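Local coordinates for nucleoprotein (Rift valley fever virus, PDB 3OV9) that encapsidates the viral genomic RNA, binding single-stranded nucleic acid with high affinity and assembling into ring-shaped hexamers needed to form the nucleocapsid, at residues Y161-L174 with G228-K242. Residues are numbered along the deposited sequence; the frame is centred on the assembly and turned at random.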
# COMPACT_ATOMS: atom_id res chain seq x y z
N TYR A 161 -14.65 43.01 -12.34
CA TYR A 161 -15.24 42.41 -13.53
C TYR A 161 -14.42 41.20 -14.00
O TYR A 161 -14.99 40.18 -14.39
CB TYR A 161 -15.36 43.43 -14.67
CG TYR A 161 -16.25 44.63 -14.39
CD1 TYR A 161 -17.14 44.64 -13.31
CD2 TYR A 161 -16.21 45.74 -15.22
CE1 TYR A 161 -17.96 45.75 -13.07
CE2 TYR A 161 -17.02 46.85 -14.99
CZ TYR A 161 -17.89 46.84 -13.91
OH TYR A 161 -18.70 47.93 -13.69
N LEU A 162 -13.10 41.34 -13.96
CA LEU A 162 -12.18 40.25 -14.31
C LEU A 162 -12.36 39.06 -13.36
O LEU A 162 -12.45 37.92 -13.81
CB LEU A 162 -10.73 40.75 -14.29
CG LEU A 162 -9.60 39.75 -14.54
CD1 LEU A 162 -9.70 39.12 -15.92
CD2 LEU A 162 -8.24 40.43 -14.37
N ARG A 163 -12.40 39.35 -12.06
CA ARG A 163 -12.58 38.33 -11.03
C ARG A 163 -13.89 37.56 -11.23
O ARG A 163 -13.91 36.33 -11.12
CB ARG A 163 -12.54 38.96 -9.63
CG ARG A 163 -12.55 37.94 -8.48
CD ARG A 163 -12.34 38.60 -7.12
NE ARG A 163 -13.47 39.43 -6.70
CZ ARG A 163 -13.46 40.76 -6.63
NH1 ARG A 163 -12.36 41.43 -6.95
NH2 ARG A 163 -14.54 41.41 -6.23
N ALA A 164 -14.96 38.28 -11.55
CA ALA A 164 -16.27 37.67 -11.80
C ALA A 164 -16.23 36.72 -13.00
O ALA A 164 -16.77 35.61 -12.93
CB ALA A 164 -17.34 38.74 -12.00
N ILE A 165 -15.60 37.17 -14.09
CA ILE A 165 -15.45 36.35 -15.30
C ILE A 165 -14.70 35.06 -14.99
O ILE A 165 -15.12 33.98 -15.40
CB ILE A 165 -14.75 37.15 -16.45
CG1 ILE A 165 -15.69 38.20 -17.05
CG2 ILE A 165 -14.18 36.22 -17.53
CD1 ILE A 165 -16.81 37.65 -17.94
N LEU A 166 -13.59 35.18 -14.26
CA LEU A 166 -12.75 34.04 -13.93
C LEU A 166 -13.38 33.09 -12.91
O LEU A 166 -13.29 31.87 -13.07
CB LEU A 166 -11.35 34.49 -13.47
CG LEU A 166 -10.47 35.12 -14.55
CD1 LEU A 166 -9.13 35.55 -13.97
CD2 LEU A 166 -10.26 34.18 -15.74
N ASP A 167 -14.04 33.65 -11.90
CA ASP A 167 -14.78 32.84 -10.91
C ASP A 167 -15.90 32.05 -11.59
O ASP A 167 -16.06 30.85 -11.32
CB ASP A 167 -15.35 33.72 -9.79
CG ASP A 167 -14.28 34.21 -8.81
OD1 ASP A 167 -13.14 33.71 -8.83
OD2 ASP A 167 -14.61 35.09 -7.99
N ALA A 168 -16.65 32.71 -12.47
CA ALA A 168 -17.72 32.07 -13.23
C ALA A 168 -17.19 30.91 -14.08
O ALA A 168 -17.78 29.83 -14.10
CB ALA A 168 -18.45 33.08 -14.11
N HIS A 169 -16.08 31.16 -14.78
CA HIS A 169 -15.40 30.14 -15.59
C HIS A 169 -14.88 29.00 -14.71
O HIS A 169 -14.95 27.83 -15.10
CB HIS A 169 -14.26 30.79 -16.39
CG HIS A 169 -13.41 29.83 -17.16
ND1 HIS A 169 -13.93 28.92 -18.06
CD2 HIS A 169 -12.07 29.66 -17.20
CE1 HIS A 169 -12.95 28.22 -18.60
NE2 HIS A 169 -11.81 28.65 -18.10
N SER A 170 -14.38 29.35 -13.52
CA SER A 170 -13.83 28.37 -12.58
C SER A 170 -14.88 27.40 -12.03
O SER A 170 -14.54 26.28 -11.64
CB SER A 170 -13.10 29.08 -11.43
OG SER A 170 -11.95 29.76 -11.90
N LEU A 171 -16.15 27.81 -12.02
CA LEU A 171 -17.24 26.92 -11.63
C LEU A 171 -17.29 25.71 -12.56
O LEU A 171 -17.37 24.57 -12.10
CB LEU A 171 -18.59 27.64 -11.60
CG LEU A 171 -19.79 26.83 -11.07
CD1 LEU A 171 -19.74 26.68 -9.56
CD2 LEU A 171 -21.11 27.45 -11.51
N TYR A 172 -17.22 25.97 -13.87
CA TYR A 172 -17.12 24.91 -14.87
C TYR A 172 -15.84 24.08 -14.72
O TYR A 172 -15.89 22.85 -14.80
CB TYR A 172 -17.23 25.47 -16.30
CG TYR A 172 -16.54 24.59 -17.33
CD1 TYR A 172 -17.18 23.47 -17.86
CD2 TYR A 172 -15.24 24.88 -17.76
CE1 TYR A 172 -16.54 22.66 -18.80
CE2 TYR A 172 -14.60 24.08 -18.68
CZ TYR A 172 -15.24 22.97 -19.20
OH TYR A 172 -14.59 22.18 -20.13
N LEU A 173 -14.71 24.76 -14.53
CA LEU A 173 -13.41 24.08 -14.45
C LEU A 173 -13.35 23.12 -13.26
O LEU A 173 -12.69 22.08 -13.34
CB LEU A 173 -12.26 25.09 -14.37
CG LEU A 173 -11.90 25.88 -15.64
CD1 LEU A 173 -10.85 26.92 -15.30
CD2 LEU A 173 -11.41 24.96 -16.75
N LEU A 174 -14.04 23.48 -12.19
CA LEU A 174 -14.17 22.64 -11.00
C LEU A 174 -14.89 21.33 -11.32
O LEU A 174 -14.43 20.25 -10.94
CB LEU A 174 -14.89 23.40 -9.89
CG LEU A 174 -15.18 22.70 -8.55
CD1 LEU A 174 -13.90 22.30 -7.84
CD2 LEU A 174 -16.03 23.60 -7.66
N GLY A 228 -17.70 46.54 -20.21
CA GLY A 228 -16.97 45.40 -19.66
C GLY A 228 -17.60 44.79 -18.42
O GLY A 228 -17.03 43.89 -17.81
N LYS A 229 -18.79 45.28 -18.06
CA LYS A 229 -19.52 44.77 -16.91
C LYS A 229 -20.14 43.41 -17.24
O LYS A 229 -20.87 43.30 -18.22
CB LYS A 229 -20.61 45.76 -16.48
CG LYS A 229 -21.32 45.39 -15.18
CD LYS A 229 -22.35 46.44 -14.79
CE LYS A 229 -22.87 46.21 -13.38
NZ LYS A 229 -23.74 47.33 -12.92
N PRO A 230 -19.84 42.39 -16.42
CA PRO A 230 -20.34 41.03 -16.66
C PRO A 230 -21.86 40.95 -16.64
O PRO A 230 -22.52 41.73 -15.95
CB PRO A 230 -19.76 40.24 -15.48
CG PRO A 230 -18.58 41.01 -15.05
CD PRO A 230 -18.96 42.44 -15.24
N SER A 231 -22.39 39.99 -17.40
CA SER A 231 -23.82 39.74 -17.47
C SER A 231 -24.35 39.16 -16.16
O SER A 231 -23.58 38.71 -15.31
CB SER A 231 -24.13 38.77 -18.62
OG SER A 231 -23.65 37.47 -18.31
N ALA A 232 -25.68 39.16 -16.02
CA ALA A 232 -26.34 38.59 -14.85
C ALA A 232 -25.96 37.12 -14.64
O ALA A 232 -25.70 36.71 -13.51
CB ALA A 232 -27.86 38.74 -14.98
N ALA A 233 -25.93 36.35 -15.73
CA ALA A 233 -25.56 34.93 -15.69
C ALA A 233 -24.13 34.70 -15.20
O ALA A 233 -23.86 33.74 -14.48
CB ALA A 233 -25.77 34.29 -17.05
N VAL A 234 -23.21 35.59 -15.61
CA VAL A 234 -21.83 35.52 -15.15
C VAL A 234 -21.74 35.81 -13.65
O VAL A 234 -21.06 35.08 -12.92
CB VAL A 234 -20.90 36.46 -15.97
CG1 VAL A 234 -19.51 36.56 -15.34
CG2 VAL A 234 -20.78 35.97 -17.41
N MET A 235 -22.44 36.85 -13.20
CA MET A 235 -22.45 37.21 -11.78
C MET A 235 -23.02 36.08 -10.92
O MET A 235 -22.47 35.77 -9.86
CB MET A 235 -23.24 38.51 -11.54
CG MET A 235 -22.64 39.76 -12.20
SD MET A 235 -20.90 40.09 -11.82
CE MET A 235 -20.98 40.51 -10.08
N ALA A 236 -24.10 35.46 -11.40
CA ALA A 236 -24.70 34.31 -10.73
C ALA A 236 -23.71 33.15 -10.59
O ALA A 236 -23.62 32.54 -9.52
CB ALA A 236 -25.95 33.86 -11.48
N ALA A 237 -22.97 32.87 -11.66
CA ALA A 237 -21.99 31.79 -11.65
C ALA A 237 -20.79 32.08 -10.76
O ALA A 237 -20.24 31.18 -10.14
CB ALA A 237 -21.55 31.45 -13.07
N ALA A 238 -20.39 33.35 -10.70
CA ALA A 238 -19.30 33.78 -9.82
C ALA A 238 -19.66 33.56 -8.36
O ALA A 238 -18.84 33.06 -7.58
CB ALA A 238 -18.94 35.25 -10.07
N GLN A 239 -20.89 33.92 -8.00
CA GLN A 239 -21.42 33.70 -6.66
C GLN A 239 -21.52 32.21 -6.34
O GLN A 239 -21.20 31.78 -5.24
CB GLN A 239 -22.78 34.40 -6.49
CG GLN A 239 -23.56 34.08 -5.21
CD GLN A 239 -22.84 34.49 -3.92
OE1 GLN A 239 -22.98 33.84 -2.89
NE2 GLN A 239 -22.06 35.56 -3.99
N ALA A 240 -21.96 31.43 -7.33
CA ALA A 240 -22.04 29.97 -7.19
C ALA A 240 -20.67 29.34 -6.91
O ALA A 240 -20.58 28.39 -6.12
CB ALA A 240 -22.69 29.34 -8.42
N TYR A 241 -19.62 29.86 -7.54
CA TYR A 241 -18.26 29.37 -7.30
C TYR A 241 -17.76 29.67 -5.88
O TYR A 241 -17.07 28.84 -5.28
CB TYR A 241 -17.27 29.92 -8.34
CG TYR A 241 -15.87 29.37 -8.20
CD1 TYR A 241 -15.59 28.03 -8.49
CD2 TYR A 241 -14.82 30.18 -7.77
CE1 TYR A 241 -14.31 27.51 -8.36
CE2 TYR A 241 -13.53 29.67 -7.63
CZ TYR A 241 -13.28 28.34 -7.93
OH TYR A 241 -12.01 27.83 -7.81
N LYS A 242 -18.13 30.84 -5.36
CA LYS A 242 -17.77 31.24 -4.00
C LYS A 242 -18.27 30.24 -2.96
O LYS A 242 -17.54 29.90 -2.03
CB LYS A 242 -18.35 32.63 -3.68
CG LYS A 242 -17.52 33.79 -4.20
CD LYS A 242 -18.36 35.06 -4.27
CE LYS A 242 -17.58 36.20 -4.90
NZ LYS A 242 -18.42 37.42 -5.04
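Tyr-241 of helix 232-243 inserts its ring as a knob among Asp-167, Ser-170, Leu-171 and Leu-174 of helix 159-180. Its CG stands anti to the backbone N (chi1 -176°), which carries the ring across that helix. CB of Ser-170 lies over one face of the ring, 3.7 Å from its centroid, in a CH-pi contact. Ser-170 OG donates a hydrogen bond back to Leu-166 O (2.8 Å). That carbonyl also accepts from Ser-170 N, and the two donors reach it from opposite faces. Asp-167 meets the Tyr-241 side chain at about a right angle, with its carboxylate tilted 32° from the ring plane. Asp-167 O lies against Tyr-241 CB, while OD1 comes less closely to CD2.

At the middle, small residues let the backbones come close. The axes approach to 7.2 Å and cross at 64°. Ala-168 CB lies 3.7 Å from Ala-237 CB and also touches Val-234 CG1. Ala-238 CB rests against both Ala-164 O and Asp-167 CB. Toward the C-terminal end of the contact, both methyls of Leu-171 reach Ala-240. Nearer Pro-230, the bent chain of Met-235 brings SD to 3.8 Å from Ala-164 CB.

A second CH-pi contact lies in the first turn of helix 159-180. Lys-229 CA sits over the centre of one face of the Tyr-161 ring, 3.8 Å from the centroid. Pro-230 crosses the Tyr-161 side chain at about a right angle, its CD 3.4 Å from Tyr-161 CD1. Ser-231 then caps helix 232-243 through a weak bond to Val-234 N.

The steep crossing suits the orthogonal helical bundle of this nucleoprotein. Lys-189 makes a cation-pi contact with Tyr-241. Helix 189-204 packs on Leu-166, Ser-170 and Leu-173, while helix 130-136 touches Leu-171 and Tyr-172.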